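Local coordinates for protein type II restriction enzyme MspI (Moraxella sp., PDB 1SA3) that recognises the double-stranded DNA sequence 5'-CCGG-3' and cleaves it after the first cytosine, leaving fragments with 5'-phosphates, at residues K124-I136 and A250-G262. Residues are numbered along the deposited sequence; the frame is centred on the assembly and turned at random.
Sequences KKVSIAEYDVETI and ASGSKAKKMQFKG. With nucleotides of chain A.
Ser127 OG is held by two partners, one protein and one DNA: it accepts from Lys261 NZ at 2.9 Å across the strands and donates to N7 of DG6 of chain A, 2.8 Å from OG. Lys261 NZ also donates to Gln259 OE1, which restrains the amide with NE2 directed at the same base, 2.7 Å from O6 of DG6 of chain A and 165° at the hydrogen, and it reaches a further guanine O6 of the bound DNA. Gln259 stands with CG anti to the backbone N (chi1 -172°) and its chain extended, which carries the amide out to the major-groove edge of the guanine. Further along, Lys257 NZ meets the anti lone pair of Glu130 OE2 in a salt bridge of 2.7 Å, the two side chains crossing at about a right angle, and the same NZ donates to OP2 of DC3 of chain A. Glu130 OE1, beside the Ala250 methyl, takes two waters that lead to Gln259 NE2 and Gly252 N. These side chains project from an antiparallel strand pair, 127-131 with 258-261, and the loop before it. A classic beta bulge sets Ile128 and Ala129 opposite the single Phe260, whose O receives a nearly straight bond from Ile128 N (2.8 Å, 177°) and a weak one from Ala129 N. On the sheet face away from the DNA, Ile136 CD1 comes to the edge of the Phe260 ring, 3.6 Å from CE1. One face thus reads guanine through linked polar side chains, the other is apolar; Lys257 probably tempers the Glu130 charge beside the phosphate backbone.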
ATOM      1  N   LYS E 124      -6.142   0.409 -10.883  1.00 26.74           N
ATOM      2  CA  LYS E 124      -5.293   1.488 -10.365  1.00 30.07           C
ATOM      3  C   LYS E 124      -5.529   1.673  -8.872  1.00 25.54           C
ATOM      4  O   LYS E 124      -4.638   2.096  -8.141  1.00 28.41           O
ATOM      5  CB  LYS E 124      -5.614   2.810 -11.067  1.00 34.54           C
ATOM      6  CG  LYS E 124      -5.287   2.852 -12.551  1.00 41.46           C
ATOM      7  CD  LYS E 124      -5.618   4.229 -13.112  1.00 45.57           C
ATOM      8  CE  LYS E 124      -5.182   4.373 -14.559  1.00 47.93           C
ATOM      9  NZ  LYS E 124      -5.365   5.779 -15.017  1.00 48.16           N
ATOM     10  N   LYS E 125      -6.747   1.375  -8.436  1.00 24.18           N
ATOM     11  CA  LYS E 125      -7.117   1.489  -7.033  1.00 21.50           C
ATOM     12  C   LYS E 125      -7.546   0.116  -6.514  1.00 22.47           C
ATOM     13  O   LYS E 125      -8.235  -0.642  -7.204  1.00 22.06           O
ATOM     14  CB  LYS E 125      -8.268   2.486  -6.853  1.00 24.95           C
ATOM     15  CG  LYS E 125      -7.848   3.914  -6.484  1.00 29.10           C
ATOM     16  CD  LYS E 125      -7.321   4.701  -7.669  1.00 34.97           C
ATOM     17  CE  LYS E 125      -6.787   6.063  -7.227  1.00 33.18           C
ATOM     18  NZ  LYS E 125      -7.741   6.766  -6.321  1.00 37.89           N
ATOM     19  N   VAL E 126      -7.136  -0.196  -5.293  1.00 15.48           N
ATOM     20  CA  VAL E 126      -7.473  -1.465  -4.679  1.00 15.47           C
ATOM     21  C   VAL E 126      -7.597  -1.245  -3.174  1.00 14.26           C
ATOM     22  O   VAL E 126      -7.060  -0.281  -2.627  1.00 13.40           O
ATOM     23  CB  VAL E 126      -6.384  -2.506  -4.958  1.00 13.90           C
ATOM     24  CG1 VAL E 126      -5.077  -2.058  -4.318  1.00 18.31           C
ATOM     25  CG2 VAL E 126      -6.820  -3.872  -4.461  1.00 16.75           C
ATOM     26  N   SER E 127      -8.322  -2.140  -2.520  1.00 15.96           N
ATOM     27  CA  SER E 127      -8.532  -2.053  -1.082  1.00 12.92           C
ATOM     28  C   SER E 127      -7.224  -1.891  -0.321  1.00 13.43           C
ATOM     29  O   SER E 127      -6.282  -2.658  -0.523  1.00  9.95           O
ATOM     30  CB  SER E 127      -9.256  -3.309  -0.594  1.00 13.99           C
ATOM     31  OG  SER E 127     -10.487  -3.475  -1.281  1.00 14.52           O
ATOM     32  N   ILE E 128      -7.161  -0.882   0.545  1.00 11.50           N
ATOM     33  CA  ILE E 128      -5.973  -0.661   1.359  1.00 14.53           C
ATOM     34  C   ILE E 128      -6.226  -1.024   2.813  1.00 12.30           C
ATOM     35  O   ILE E 128      -5.289  -1.326   3.551  1.00 16.72           O
ATOM     36  CB  ILE E 128      -5.488   0.800   1.305  1.00 16.32           C
ATOM     37  CG1 ILE E 128      -6.666   1.748   1.493  1.00 19.44           C
ATOM     38  CG2 ILE E 128      -4.743   1.045  -0.005  1.00 19.48           C
ATOM     39  CD1 ILE E 128      -6.269   3.225   1.478  1.00 23.83           C
ATOM     40  N   ALA E 129      -7.487  -0.985   3.234  1.00 11.11           N
ATOM     41  CA  ALA E 129      -7.811  -1.344   4.614  1.00 12.43           C
ATOM     42  C   ALA E 129      -9.279  -1.147   4.938  1.00 11.08           C
ATOM     43  O   ALA E 129     -10.023  -0.518   4.182  1.00  9.11           O
ATOM     44  CB  ALA E 129      -6.962  -0.519   5.580  1.00 17.44           C
ATOM     45  N   GLU E 130      -9.689  -1.706   6.070  1.00 14.15           N
ATOM     46  CA  GLU E 130     -11.056  -1.570   6.542  1.00 15.45           C
ATOM     47  C   GLU E 130     -10.981  -1.213   8.026  1.00 16.51           C
ATOM     48  O   GLU E 130     -10.135  -1.739   8.760  1.00 12.80           O
ATOM     49  CB  GLU E 130     -11.848  -2.865   6.324  1.00 15.71           C
ATOM     50  CG  GLU E 130     -11.277  -4.104   6.991  1.00 13.82           C
ATOM     51  CD  GLU E 130     -12.187  -5.304   6.809  1.00 19.16           C
ATOM     52  OE1 GLU E 130     -12.433  -5.708   5.649  1.00 15.82           O
ATOM     53  OE2 GLU E 130     -12.666  -5.838   7.828  1.00 20.16           O
ATOM     54  N   TYR E 131     -11.845  -0.300   8.461  1.00 15.01           N
ATOM     55  CA  TYR E 131     -11.826   0.123   9.856  1.00 16.01           C
ATOM     56  C   TYR E 131     -13.192   0.560  10.341  1.00 16.07           C
ATOM     57  O   TYR E 131     -14.060   0.912   9.549  1.00 14.45           O
ATOM     58  CB  TYR E 131     -10.907   1.336  10.059  1.00 14.18           C
ATOM     59  CG  TYR E 131      -9.496   1.255   9.518  1.00 16.83           C
ATOM     60  CD1 TYR E 131      -9.142   1.944   8.360  1.00 16.42           C
ATOM     61  CD2 TYR E 131      -8.499   0.566  10.207  1.00 18.85           C
ATOM     62  CE1 TYR E 131      -7.836   1.962   7.903  1.00 17.82           C
ATOM     63  CE2 TYR E 131      -7.174   0.577   9.750  1.00 19.23           C
ATOM     64  CZ  TYR E 131      -6.858   1.279   8.601  1.00 13.63           C
ATOM     65  OH  TYR E 131      -5.568   1.307   8.139  1.00 13.90           O
ATOM     66  N   ASP E 132     -13.366   0.564  11.661  1.00 17.53           N
ATOM     67  CA  ASP E 132     -14.601   1.055  12.237  1.00 13.62           C
ATOM     68  C   ASP E 132     -14.363   2.559  12.383  1.00 15.37           C
ATOM     69  O   ASP E 132     -13.230   2.995  12.572  1.00 14.77           O
ATOM     70  CB  ASP E 132     -14.847   0.458  13.619  1.00 15.88           C
ATOM     71  CG  ASP E 132     -16.051   1.066  14.287  1.00 18.28           C
ATOM     72  OD1 ASP E 132     -17.179   0.800  13.823  1.00 21.02           O
ATOM     73  OD2 ASP E 132     -15.869   1.830  15.262  1.00 23.60           O
ATOM     74  N   VAL E 133     -15.430   3.345  12.305  1.00 15.32           N
ATOM     75  CA  VAL E 133     -15.321   4.790  12.418  1.00 17.01           C
ATOM     76  C   VAL E 133     -14.549   5.262  13.653  1.00 16.41           C
ATOM     77  O   VAL E 133     -13.728   6.168  13.561  1.00 18.43           O
ATOM     78  CB  VAL E 133     -16.732   5.432  12.424  1.00 17.32           C
ATOM     79  CG1 VAL E 133     -17.526   4.923  13.625  1.00 18.33           C
ATOM     80  CG2 VAL E 133     -16.623   6.948  12.449  1.00 16.68           C
ATOM     81  N   GLU E 134     -14.797   4.655  14.808  1.00 18.78           N
ATOM     82  CA  GLU E 134     -14.116   5.086  16.035  1.00 19.80           C
ATOM     83  C   GLU E 134     -12.601   4.885  15.958  1.00 20.64           C
ATOM     84  O   GLU E 134     -11.824   5.679  16.496  1.00 19.12           O
ATOM     85  CB  GLU E 134     -14.679   4.332  17.243  1.00 22.32           C
ATOM     86  CG  GLU E 134     -16.156   4.610  17.547  1.00 21.36           C
ATOM     87  CD  GLU E 134     -16.410   6.034  18.027  1.00 25.80           C
ATOM     88  OE1 GLU E 134     -15.439   6.731  18.395  1.00 27.28           O
ATOM     89  OE2 GLU E 134     -17.585   6.454  18.044  1.00 21.09           O
ATOM     90  N   THR E 135     -12.187   3.818  15.290  1.00 18.57           N
ATOM     91  CA  THR E 135     -10.773   3.514  15.145  1.00 20.11           C
ATOM     92  C   THR E 135     -10.105   4.588  14.290  1.00 21.12           C
ATOM     93  O   THR E 135      -9.011   5.062  14.607  1.00 20.91           O
ATOM     94  CB  THR E 135     -10.592   2.138  14.495  1.00 21.60           C
ATOM     95  OG1 THR E 135     -11.301   1.167  15.272  1.00 19.68           O
ATOM     96  CG2 THR E 135      -9.119   1.747  14.430  1.00 21.43           C
ATOM     97  N   ILE E 136     -10.768   4.970  13.204  1.00 20.75           N
ATOM     98  CA  ILE E 136     -10.248   6.000  12.308  1.00 21.71           C
ATOM     99  C   ILE E 136     -10.124   7.340  13.042  1.00 21.45           C
ATOM    100  O   ILE E 136      -9.073   7.991  13.023  1.00 17.86           O
ATOM    101  CB  ILE E 136     -11.190   6.212  11.111  1.00 21.32           C
ATOM    102  CG1 ILE E 136     -11.357   4.901  10.343  1.00 22.97           C
ATOM    103  CG2 ILE E 136     -10.652   7.318  10.224  1.00 21.83           C
ATOM    104  CD1 ILE E 136     -12.461   4.930   9.301  1.00 21.77           C
ATOM    105  N   ALA E 250     -16.830  -2.650   3.957  1.00 13.57           N
ATOM    106  CA  ALA E 250     -16.194  -3.947   4.135  1.00 13.99           C
ATOM    107  C   ALA E 250     -17.350  -4.929   4.240  1.00 15.83           C
ATOM    108  O   ALA E 250     -18.269  -4.724   5.031  1.00 16.48           O
ATOM    109  CB  ALA E 250     -15.360  -3.961   5.423  1.00 13.03           C
ATOM    110  N   SER E 251     -17.320  -5.978   3.428  1.00 17.09           N
ATOM    111  CA  SER E 251     -18.383  -6.983   3.419  1.00 18.03           C
ATOM    112  C   SER E 251     -18.075  -8.166   4.320  1.00 19.27           C
ATOM    113  O   SER E 251     -18.926  -9.032   4.522  1.00 18.91           O
ATOM    114  CB  SER E 251     -18.566  -7.517   2.001  1.00 17.06           C
ATOM    115  OG  SER E 251     -17.330  -8.027   1.534  1.00 16.45           O
ATOM    116  N   GLY E 252     -16.857  -8.194   4.847  1.00 19.58           N
ATOM    117  CA  GLY E 252     -16.415  -9.304   5.670  1.00 21.43           C
ATOM    118  C   GLY E 252     -17.110  -9.657   6.970  1.00 23.61           C
ATOM    119  O   GLY E 252     -17.093 -10.824   7.359  1.00 23.55           O
ATOM    120  N   SER E 253     -17.711  -8.687   7.652  1.00 24.02           N
ATOM    121  CA  SER E 253     -18.340  -8.975   8.942  1.00 26.78           C
ATOM    122  C   SER E 253     -19.798  -8.560   9.087  1.00 26.51           C
ATOM    123  O   SER E 253     -20.365  -7.912   8.209  1.00 22.90           O
ATOM    124  CB  SER E 253     -17.531  -8.311  10.059  1.00 27.09           C
ATOM    125  OG  SER E 253     -16.150  -8.593   9.926  1.00 33.30           O
ATOM    126  N   LYS E 254     -20.393  -8.944  10.215  1.00 27.05           N
ATOM    127  CA  LYS E 254     -21.775  -8.605  10.505  1.00 28.77           C
ATOM    128  C   LYS E 254     -21.938  -7.113  10.782  1.00 27.49           C
ATOM    129  O   LYS E 254     -22.917  -6.507  10.367  1.00 27.88           O
ATOM    130  CB  LYS E 254     -22.272  -9.424  11.703  1.00 28.44           C
ATOM    131  N   ALA E 255     -20.966  -6.526  11.472  1.00 28.65           N
ATOM    132  CA  ALA E 255     -21.019  -5.103  11.802  1.00 25.58           C
ATOM    133  C   ALA E 255     -20.784  -4.199  10.601  1.00 25.73           C
ATOM    134  O   ALA E 255     -20.014  -4.529   9.704  1.00 23.48           O
ATOM    135  CB  ALA E 255     -19.994  -4.786  12.872  1.00 28.91           C
ATOM    136  N   LYS E 256     -21.464  -3.059  10.582  1.00 24.10           N
ATOM    137  CA  LYS E 256     -21.273  -2.090   9.512  1.00 23.02           C
ATOM    138  C   LYS E 256     -19.821  -1.657   9.686  1.00 21.39           C
ATOM    139  O   LYS E 256     -19.385  -1.386  10.805  1.00 20.14           O
ATOM    140  CB  LYS E 256     -22.207  -0.900   9.706  1.00 22.15           C
ATOM    141  CG  LYS E 256     -23.673  -1.263   9.634  1.00 27.38           C
ATOM    142  CD  LYS E 256     -24.040  -1.813   8.263  1.00 26.99           C
ATOM    143  CE  LYS E 256     -25.535  -2.070   8.173  1.00 32.86           C
ATOM    144  NZ  LYS E 256     -25.937  -2.601   6.851  1.00 37.74           N
ATOM    145  N   LYS E 257     -19.066  -1.603   8.596  1.00 17.55           N
ATOM    146  CA  LYS E 257     -17.658  -1.247   8.701  1.00 14.55           C
ATOM    147  C   LYS E 257     -17.155  -0.599   7.418  1.00 14.17           C
ATOM    148  O   LYS E 257     -17.561  -0.963   6.314  1.00 14.21           O
ATOM    149  CB  LYS E 257     -16.858  -2.509   9.034  1.00 12.53           C
ATOM    150  CG  LYS E 257     -15.378  -2.294   9.340  1.00 15.09           C
ATOM    151  CD  LYS E 257     -14.728  -3.602   9.779  1.00 15.67           C
ATOM    152  CE  LYS E 257     -13.242  -3.431  10.084  1.00 17.89           C
ATOM    153  NZ  LYS E 257     -12.579  -4.750  10.336  1.00 14.75           N
ATOM    154  N   MET E 258     -16.253   0.359   7.553  1.00 13.83           N
ATOM    155  CA  MET E 258     -15.739   1.049   6.377  1.00 14.69           C
ATOM    156  C   MET E 258     -14.543   0.375   5.700  1.00 13.87           C
ATOM    157  O   MET E 258     -13.751  -0.307   6.345  1.00 13.52           O
ATOM    158  CB  MET E 258     -15.350   2.475   6.745  1.00 16.13           C
ATOM    159  CG  MET E 258     -16.449   3.239   7.457  1.00 21.00           C
ATOM    160  SD  MET E 258     -15.970   4.940   7.742  1.00 22.48           S
ATOM    161  CE  MET E 258     -16.450   5.659   6.154  1.00 23.07           C
ATOM    162  N   GLN E 259     -14.438   0.578   4.390  1.00 13.03           N
ATOM    163  CA  GLN E 259     -13.322   0.066   3.605  1.00 11.19           C
ATOM    164  C   GLN E 259     -12.842   1.211   2.733  1.00 12.20           C
ATOM    165  O   GLN E 259     -13.645   2.012   2.250  1.00 13.13           O
ATOM    166  CB  GLN E 259     -13.731  -1.085   2.691  1.00 14.00           C
ATOM    167  CG  GLN E 259     -12.520  -1.748   2.026  1.00 10.57           C
ATOM    168  CD  GLN E 259     -12.899  -2.632   0.840  1.00 13.63           C
ATOM    169  OE1 GLN E 259     -13.487  -2.159  -0.132  1.00 16.73           O
ATOM    170  NE2 GLN E 259     -12.552  -3.915   0.913  1.00 12.48           N
ATOM    171  N   PHE E 260     -11.531   1.293   2.545  1.00 13.57           N
ATOM    172  CA  PHE E 260     -10.956   2.332   1.708  1.00 15.08           C
ATOM    173  C   PHE E 260     -10.102   1.722   0.621  1.00 13.64           C
ATOM    174  O   PHE E 260      -9.337   0.788   0.871  1.00 13.18           O
ATOM    175  CB  PHE E 260     -10.107   3.294   2.546  1.00 14.83           C
ATOM    176  CG  PHE E 260     -10.875   3.951   3.643  1.00 17.08           C
ATOM    177  CD1 PHE E 260     -10.950   3.363   4.902  1.00 11.65           C
ATOM    178  CD2 PHE E 260     -11.596   5.115   3.394  1.00 14.09           C
ATOM    179  CE1 PHE E 260     -11.747   3.930   5.904  1.00 17.54           C
ATOM    180  CE2 PHE E 260     -12.392   5.685   4.388  1.00 14.42           C
ATOM    181  CZ  PHE E 260     -12.468   5.094   5.638  1.00 10.86           C
ATOM    182  N   LYS E 261     -10.261   2.238  -0.592  1.00 12.64           N
ATOM    183  CA  LYS E 261      -9.475   1.778  -1.721  1.00 11.23           C
ATOM    184  C   LYS E 261      -8.571   2.938  -2.087  1.00 11.76           C
ATOM    185  O   LYS E 261      -8.961   4.101  -1.955  1.00 14.79           O
ATOM    186  CB  LYS E 261     -10.374   1.391  -2.900  1.00 14.46           C
ATOM    187  CG  LYS E 261     -11.383   0.277  -2.569  1.00 14.58           C
ATOM    188  CD  LYS E 261     -11.949  -0.357  -3.834  1.00 18.33           C
ATOM    189  CE  LYS E 261     -13.109  -1.303  -3.543  1.00 10.28           C
ATOM    190  NZ  LYS E 261     -12.764  -2.549  -2.775  1.00 13.45           N
ATOM    191  N   GLY E 262      -7.362   2.622  -2.532  1.00  9.98           N
ATOM    192  CA  GLY E 262      -6.408   3.654  -2.889  1.00 13.80           C
ATOM    193  C   GLY E 262      -5.257   3.067  -3.692  1.00 13.49           C
ATOM    194  O   GLY E 262      -5.451   2.002  -4.312  1.00 13.29           O
ATOM    195  OXT GLY E 262      -4.169   3.673  -3.710  1.00 14.52           O
TER
ATOM    196  P    DC A   3     -12.693  -7.443  12.838  1.00 31.30           P
ATOM    197  OP1  DC A   3     -11.988  -6.744  13.937  1.00 32.29           O
ATOM    198  OP2  DC A   3     -13.835  -6.783  12.159  1.00 34.03           O
ATOM    199  O5'  DC A   3     -11.603  -7.832  11.751  1.00 30.33           O
ATOM    200  C5'  DC A   3     -10.495  -8.636  12.134  1.00 23.69           C
ATOM    201  C4'  DC A   3      -9.621  -8.938  10.943  1.00 22.34           C
ATOM    202  O4'  DC A   3     -10.232  -9.954  10.112  1.00 18.55           O
ATOM    203  C3'  DC A   3      -9.299  -7.752  10.033  1.00 18.67           C
ATOM    204  O3'  DC A   3      -7.886  -7.715   9.856  1.00 19.46           O
ATOM    205  C2'  DC A   3     -10.046  -8.070   8.741  1.00 18.26           C
ATOM    206  C1'  DC A   3     -10.127  -9.598   8.747  1.00 20.43           C
ATOM    207  N1   DC A   3     -11.292 -10.193   8.056  1.00 15.98           N
ATOM    208  C2   DC A   3     -11.087 -11.245   7.135  1.00 17.05           C
ATOM    209  O2   DC A   3      -9.933 -11.619   6.888  1.00 12.59           O
ATOM    210  N3   DC A   3     -12.159 -11.823   6.545  1.00 13.69           N
ATOM    211  C4   DC A   3     -13.389 -11.395   6.833  1.00 16.43           C
ATOM    212  N4   DC A   3     -14.416 -12.000   6.233  1.00 13.96           N
ATOM    213  C5   DC A   3     -13.624 -10.322   7.746  1.00 13.42           C
ATOM    214  C6   DC A   3     -12.557  -9.753   8.323  1.00 17.40           C
ATOM    215  P    DG A   6      -3.873  -7.939  -2.803  1.00 15.77           P
ATOM    216  OP1  DG A   6      -2.549  -8.074  -3.468  1.00 15.44           O
ATOM    217  OP2  DG A   6      -4.315  -6.599  -2.320  1.00 12.08           O
ATOM    218  O5'  DG A   6      -5.021  -8.510  -3.740  1.00 15.22           O
ATOM    219  C5'  DG A   6      -6.049  -7.667  -4.245  1.00 15.80           C
ATOM    220  C4'  DG A   6      -7.127  -8.508  -4.881  1.00 12.14           C
ATOM    221  O4'  DG A   6      -8.009  -8.914  -3.803  1.00 13.07           O
ATOM    222  C3'  DG A   6      -8.001  -7.715  -5.847  1.00 17.97           C
ATOM    223  O3'  DG A   6      -7.744  -7.980  -7.214  1.00 20.19           O
ATOM    224  C2'  DG A   6      -9.424  -8.129  -5.528  1.00 16.25           C
ATOM    225  C1'  DG A   6      -9.376  -8.820  -4.178  1.00 14.49           C
ATOM    226  N9   DG A   6     -10.049  -7.908  -3.255  1.00 12.07           N
ATOM    227  C8   DG A   6      -9.470  -7.010  -2.384  1.00 15.46           C
ATOM    228  N7   DG A   6     -10.344  -6.216  -1.811  1.00 13.63           N
ATOM    229  C5   DG A   6     -11.571  -6.639  -2.307  1.00 13.11           C
ATOM    230  C6   DG A   6     -12.891  -6.149  -2.055  1.00 12.77           C
ATOM    231  O6   DG A   6     -13.239  -5.205  -1.331  1.00 13.02           O
ATOM    232  N1   DG A   6     -13.850  -6.873  -2.762  1.00 15.01           N
ATOM    233  C2   DG A   6     -13.578  -7.928  -3.613  1.00 19.17           C
ATOM    234  N2   DG A   6     -14.641  -8.501  -4.220  1.00 16.11           N
ATOM    235  N3   DG A   6     -12.357  -8.387  -3.856  1.00 13.89           N
ATOM    236  C4   DG A   6     -11.410  -7.702  -3.176  1.00 14.33           C
ATOM    237  P    DC A   2     -18.483 -10.929  13.306  1.00 35.93           P
ATOM    238  OP1  DC A   2     -18.892  -9.940  14.331  1.00 38.38           O
ATOM    239  OP2  DC A   2     -19.127 -10.904  11.964  1.00 31.51           O
ATOM    240  O5'  DC A   2     -16.910 -10.795  13.099  1.00 31.23           O
ATOM    241  C5'  DC A   2     -16.024 -10.968  14.194  1.00 28.07           C
ATOM    242  C4'  DC A   2     -14.595 -10.770  13.753  1.00 28.73           C
ATOM    243  O4'  DC A   2     -14.171 -11.884  12.931  1.00 28.85           O
ATOM    244  C3'  DC A   2     -14.329  -9.501  12.941  1.00 28.77           C
ATOM    245  O3'  DC A   2     -13.134  -8.878  13.414  1.00 30.63           O
ATOM    246  C2'  DC A   2     -14.179 -10.005  11.515  1.00 24.25           C
ATOM    247  C1'  DC A   2     -13.638 -11.419  11.699  1.00 28.41           C
ATOM    248  N1   DC A   2     -14.061 -12.373  10.656  1.00 25.89           N
ATOM    249  C2   DC A   2     -13.093 -13.158  10.010  1.00 24.88           C
ATOM    250  O2   DC A   2     -11.900 -13.033  10.325  1.00 25.53           O
ATOM    251  N3   DC A   2     -13.487 -14.035   9.061  1.00 21.08           N
ATOM    252  C4   DC A   2     -14.779 -14.147   8.748  1.00 20.36           C
ATOM    253  N4   DC A   2     -15.122 -15.025   7.802  1.00 20.99           N
ATOM    254  C5   DC A   2     -15.780 -13.363   9.388  1.00 23.69           C
ATOM    255  C6   DC A   2     -15.379 -12.496  10.326  1.00 24.53           C
TER
HETATM  256  O   HOH W   1     -10.397  -3.732  -4.489  1.00 17.71           O
HETATM  257  O   HOH W   2     -11.317  -5.035   3.275  1.00 14.80           O
HETATM  258  O   HOH W   3     -14.336  -7.180   4.477  1.00 15.29           O
HETATM  259  O   HOH W   4     -15.313  -7.197   7.785  1.00 23.76           O
HETATM  260  O   HOH W   5      -9.772  -4.451  10.731  1.00 28.61           O
HETATM  261  O   HOH W   6     -17.319  -1.327  12.283  1.00 23.31           O